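Local coordinates for lipolytic protein G-D-S-L family (Chitinophaga pinensis, PDB 4Q7Q) that is of unconfirmed function but, as a GDSL-family member of the SGNH hydrolase clan, probably hydrolyses ester bonds as a lipase or acylhydrolase, at residues 94-99 and 168-173; 133-136 and 142-145. All blocks are in the same frame, centred on the assembly; numbering follows the deposited sequence.

Contact 1. Residues 94-99 and 168-173; sequences DYQHDN and GRYEQI
Tyr95 and Gln96, in the last turn of helix 92-96, face Tyr170 and Glu171, in the last turn of helix 157-171, across a gap in which the nearest CA atoms, those of Gln96 and Tyr170, stand 9.5 Å apart, so side chains alone make the contact. The Tyr95 ring reaches across because its CG lies anti to the backbone N (chi1 179°). Its hydroxyl OH donates a hydrogen bond to Glu171 OE2, which sits at the ring edge and in the ring plane; the 2.4 Å between them is unusually short, its exact value doubtful. Glu171 is bent at chi2 (-80°), which turns its carboxylate to the phenol, the two planes 89° apart. Tyr170 crosses Tyr95 at a slant, its CD2 3.9 Å from Tyr95 CE2, which lies at the Tyr170 ring edge. Gln96 meets the hydroxyl-bearing part of the Tyr170 ring obliquely, its amide plane steeply inclined to it, with NE2 3.6 Å from Tyr170 CE1 and CG 3.7 Å from Tyr170 OH. The contact joins the C-terminal ends of two helices of the alpha/beta fold beside helix 104-118, which backs Tyr95 through Tyr105, Arg109 and Ile112 and whose Arg116 forms a salt bridge with Glu171 OE1. Phenol and guanidinium thus hold different carboxylate oxygens, which probably limits the group's rotation; the arginine's charge probably helps keep Glu171 ionised.

Contact 2. Residues 133-136 and 142-145; sequences NDFV and KNNA
Asp134 approaches Ala145 through its backbone, CA lying 3.4 Å from Ala145 O in a CA-H...O contact; its carboxylate turns elsewhere, to Tyr149 OH, Gly147 N and Lys193. Phe135 forms the antiparallel hydrogen-bonded pair with Ala145: Phe135 N gives to Ala145 O at 2.8 Å, and Ala145 N to Phe135 O at 2.9 Å. With CG anti to the backbone N (chi1 162°), the ring lies along the partner strand, CD2 4.3 Å from Ala145 CB. Asn143 OD1 meets the ring edge, 3.6 Å from Phe135 CE2, its amide steeply inclined to the ring (83°). Replacing Phe135 by alanine would probably leave Ala145 CB and Asn143 OD1 without the ring they touch. Val136 follows in a non-hydrogen-bonded pair with Asn144, CG2 4.2 Å from Asn144 CB on the face away from Phe135. Val136 also bonds through its backbone to Asp235, which Phe135 touches and which probably belongs to a Ser14-His238-Asp235 triad. The two strands make a short beta hairpin that lies apart from the parallel sheet and comes between strand 123-127 and helix 157-171 in the chain.

In the fold
Contacts 1 and 2 lie on opposite sides of the chain's centre, their own centres about 32 Å apart and their nearest atoms about 22 Å apart, with no direct touch. Contact 2 is nested within the loop that contact 1 closes: from helix 92-96 the chain runs through helix 104-118 and strand 123-127 to the hairpin, then into helix 157-171, whose end returns to contact 1. There the chain leads on into strand 175-176, an outermost strand of the parallel sheet, whereas the hairpin is an excursion beside the putative Ser-His-Asp triad. Contact 1 thus belongs to the helical layer of the alpha/beta framework, contact 2 to the loops that probably border the active site.

Contact 1. Residues 94-99 and 168-173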
# COMPACT_ATOMS: atom_id res chain seq x y z
N ASP A 94 -18.73 -4.67 11.87
CA ASP A 94 -18.90 -3.75 10.74
C ASP A 94 -18.68 -4.43 9.40
O ASP A 94 -19.13 -3.95 8.36
CB ASP A 94 -17.95 -2.55 10.87
CG ASP A 94 -18.24 -1.72 12.10
OD1 ASP A 94 -19.32 -1.11 12.14
OD2 ASP A 94 -17.39 -1.67 13.00
N TYR A 95 -17.96 -5.55 9.41
CA TYR A 95 -17.80 -6.34 8.21
C TYR A 95 -18.98 -7.31 8.04
O TYR A 95 -19.44 -7.56 6.93
CB TYR A 95 -16.48 -7.11 8.21
CG TYR A 95 -16.32 -7.95 6.97
CD1 TYR A 95 -15.78 -7.40 5.81
CD2 TYR A 95 -16.77 -9.27 6.93
CE1 TYR A 95 -15.67 -8.16 4.66
CE2 TYR A 95 -16.67 -10.02 5.79
CZ TYR A 95 -16.11 -9.47 4.66
OH TYR A 95 -16.01 -10.22 3.52
N GLN A 96 -19.46 -7.85 9.16
CA GLN A 96 -20.52 -8.84 9.13
C GLN A 96 -21.87 -8.23 8.78
O GLN A 96 -22.72 -8.88 8.16
CB GLN A 96 -20.61 -9.55 10.48
CG GLN A 96 -19.43 -10.45 10.77
CD GLN A 96 -19.33 -10.82 12.24
OE1 GLN A 96 -19.71 -10.04 13.11
NE2 GLN A 96 -18.82 -12.01 12.52
N HIS A 97 -22.07 -6.99 9.21
CA HIS A 97 -23.35 -6.32 9.04
C HIS A 97 -23.18 -4.97 8.36
O HIS A 97 -22.11 -4.36 8.42
CB HIS A 97 -24.03 -6.13 10.40
CG HIS A 97 -24.14 -7.40 11.19
ND1 HIS A 97 -25.12 -8.33 10.96
CD2 HIS A 97 -23.40 -7.88 12.21
CE1 HIS A 97 -24.98 -9.34 11.80
NE2 HIS A 97 -23.94 -9.09 12.57
N ASP A 98 -24.25 -4.51 7.72
CA ASP A 98 -24.23 -3.25 7.00
C ASP A 98 -24.46 -2.08 7.96
O ASP A 98 -25.60 -1.70 8.22
CB ASP A 98 -25.29 -3.26 5.91
CG ASP A 98 -25.18 -2.06 4.98
OD1 ASP A 98 -24.36 -1.15 5.25
OD2 ASP A 98 -25.92 -2.03 3.97
N ASN A 99 -23.37 -1.52 8.45
CA ASN A 99 -23.43 -0.33 9.29
C ASN A 99 -22.98 0.90 8.50
O ASN A 99 -22.64 1.93 9.08
CB ASN A 99 -22.56 -0.51 10.53
CG ASN A 99 -23.02 -1.68 11.38
OD1 ASN A 99 -24.21 -2.00 11.42
ND2 ASN A 99 -22.08 -2.33 12.05
N GLY A 168 -9.59 -11.75 6.45
CA GLY A 168 -9.07 -12.91 5.74
C GLY A 168 -9.39 -14.20 6.47
O GLY A 168 -9.88 -15.16 5.87
N ARG A 169 -9.13 -14.23 7.78
CA ARG A 169 -9.43 -15.41 8.58
C ARG A 169 -10.92 -15.72 8.60
O ARG A 169 -11.31 -16.88 8.53
CB ARG A 169 -8.92 -15.24 10.01
CG ARG A 169 -7.41 -15.36 10.15
CD ARG A 169 -6.96 -15.37 11.60
NE ARG A 169 -6.04 -14.27 11.90
CZ ARG A 169 -6.36 -13.20 12.62
NH1 ARG A 169 -5.46 -12.25 12.84
NH2 ARG A 169 -7.59 -13.08 13.12
N TYR A 170 -11.75 -14.69 8.70
CA TYR A 170 -13.19 -14.87 8.77
C TYR A 170 -13.76 -15.44 7.48
O TYR A 170 -14.62 -16.31 7.50
CB TYR A 170 -13.87 -13.53 9.10
CG TYR A 170 -15.38 -13.62 9.16
CD1 TYR A 170 -16.01 -14.36 10.15
CD2 TYR A 170 -16.17 -12.95 8.24
CE1 TYR A 170 -17.39 -14.44 10.21
CE2 TYR A 170 -17.55 -13.02 8.29
CZ TYR A 170 -18.16 -13.77 9.28
OH TYR A 170 -19.53 -13.85 9.34
N GLU A 171 -13.25 -14.95 6.35
CA GLU A 171 -13.76 -15.36 5.04
C GLU A 171 -13.01 -16.55 4.45
O GLU A 171 -13.38 -17.06 3.39
CB GLU A 171 -13.70 -14.19 4.06
CG GLU A 171 -14.70 -13.08 4.34
CD GLU A 171 -16.08 -13.41 3.81
OE1 GLU A 171 -16.36 -14.59 3.53
OE2 GLU A 171 -16.90 -12.48 3.68
N GLN A 172 -11.96 -16.99 5.14
CA GLN A 172 -11.03 -17.98 4.61
C GLN A 172 -10.46 -17.51 3.28
O GLN A 172 -10.41 -18.25 2.30
CB GLN A 172 -11.69 -19.36 4.50
CG GLN A 172 -12.31 -19.82 5.79
CD GLN A 172 -12.79 -21.26 5.73
OE1 GLN A 172 -12.12 -22.11 5.14
NE2 GLN A 172 -13.94 -21.53 6.32
N ILE A 173 -10.06 -16.24 3.26
CA ILE A 173 -9.43 -15.61 2.11
C ILE A 173 -7.96 -15.40 2.44
O ILE A 173 -7.63 -14.87 3.50
CB ILE A 173 -10.08 -14.24 1.82
CG1 ILE A 173 -11.47 -14.43 1.22
CG2 ILE A 173 -9.20 -13.41 0.90
CD1 ILE A 173 -11.48 -15.27 -0.03

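Contact 2. Residues 133-136 and 142-145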
# COMPACT_ATOMS: atom_id res chain seq x y z
N ASN A 133 7.75 4.78 6.48
CA ASN A 133 8.45 5.78 7.26
C ASN A 133 7.95 7.17 6.88
O ASN A 133 6.91 7.28 6.21
CB ASN A 133 9.97 5.65 7.14
CG ASN A 133 10.65 5.89 8.46
OD1 ASN A 133 10.32 6.84 9.16
ND2 ASN A 133 11.59 5.03 8.82
N ASP A 134 8.64 8.21 7.32
CA ASP A 134 8.23 9.58 6.98
C ASP A 134 8.13 9.70 5.47
O ASP A 134 9.07 9.38 4.74
CB ASP A 134 9.26 10.59 7.48
CG ASP A 134 9.23 10.78 8.98
OD1 ASP A 134 8.48 10.09 9.69
OD2 ASP A 134 9.99 11.65 9.45
N PHE A 135 6.97 10.16 5.00
CA PHE A 135 6.71 10.32 3.58
C PHE A 135 6.86 11.77 3.18
O PHE A 135 6.36 12.66 3.87
CB PHE A 135 5.29 9.86 3.29
CG PHE A 135 4.74 10.35 1.98
CD1 PHE A 135 5.27 9.92 0.78
CD2 PHE A 135 3.67 11.24 1.94
CE1 PHE A 135 4.76 10.37 -0.43
CE2 PHE A 135 3.15 11.69 0.74
CZ PHE A 135 3.70 11.25 -0.45
N VAL A 136 7.57 12.02 2.08
CA VAL A 136 7.60 13.35 1.47
C VAL A 136 7.34 13.20 -0.03
O VAL A 136 8.06 12.49 -0.72
CB VAL A 136 8.94 14.07 1.69
CG1 VAL A 136 8.87 15.48 1.15
CG2 VAL A 136 9.29 14.09 3.17
N LYS A 142 5.50 19.81 0.40
CA LYS A 142 4.53 20.29 1.38
C LYS A 142 3.51 19.20 1.70
O LYS A 142 2.83 19.25 2.72
CB LYS A 142 3.82 21.55 0.88
CG LYS A 142 4.75 22.74 0.71
CD LYS A 142 3.99 23.97 0.27
CE LYS A 142 4.92 25.16 0.13
NZ LYS A 142 4.19 26.41 -0.23
N ASN A 143 3.41 18.24 0.80
CA ASN A 143 2.63 17.04 1.03
C ASN A 143 3.54 16.02 1.69
O ASN A 143 4.40 15.42 1.04
CB ASN A 143 2.08 16.50 -0.29
CG ASN A 143 1.06 15.40 -0.10
OD1 ASN A 143 1.12 14.63 0.86
ND2 ASN A 143 0.12 15.31 -1.03
N ASN A 144 3.37 15.85 2.99
CA ASN A 144 4.20 14.93 3.74
C ASN A 144 3.44 14.31 4.91
O ASN A 144 2.34 14.77 5.25
CB ASN A 144 5.48 15.64 4.20
CG ASN A 144 5.21 16.86 5.06
OD1 ASN A 144 4.78 16.74 6.20
ND2 ASN A 144 5.47 18.04 4.51
N ALA A 145 4.01 13.28 5.51
CA ALA A 145 3.34 12.55 6.59
C ALA A 145 4.38 11.84 7.44
O ALA A 145 5.44 11.48 6.95
CB ALA A 145 2.38 11.53 6.01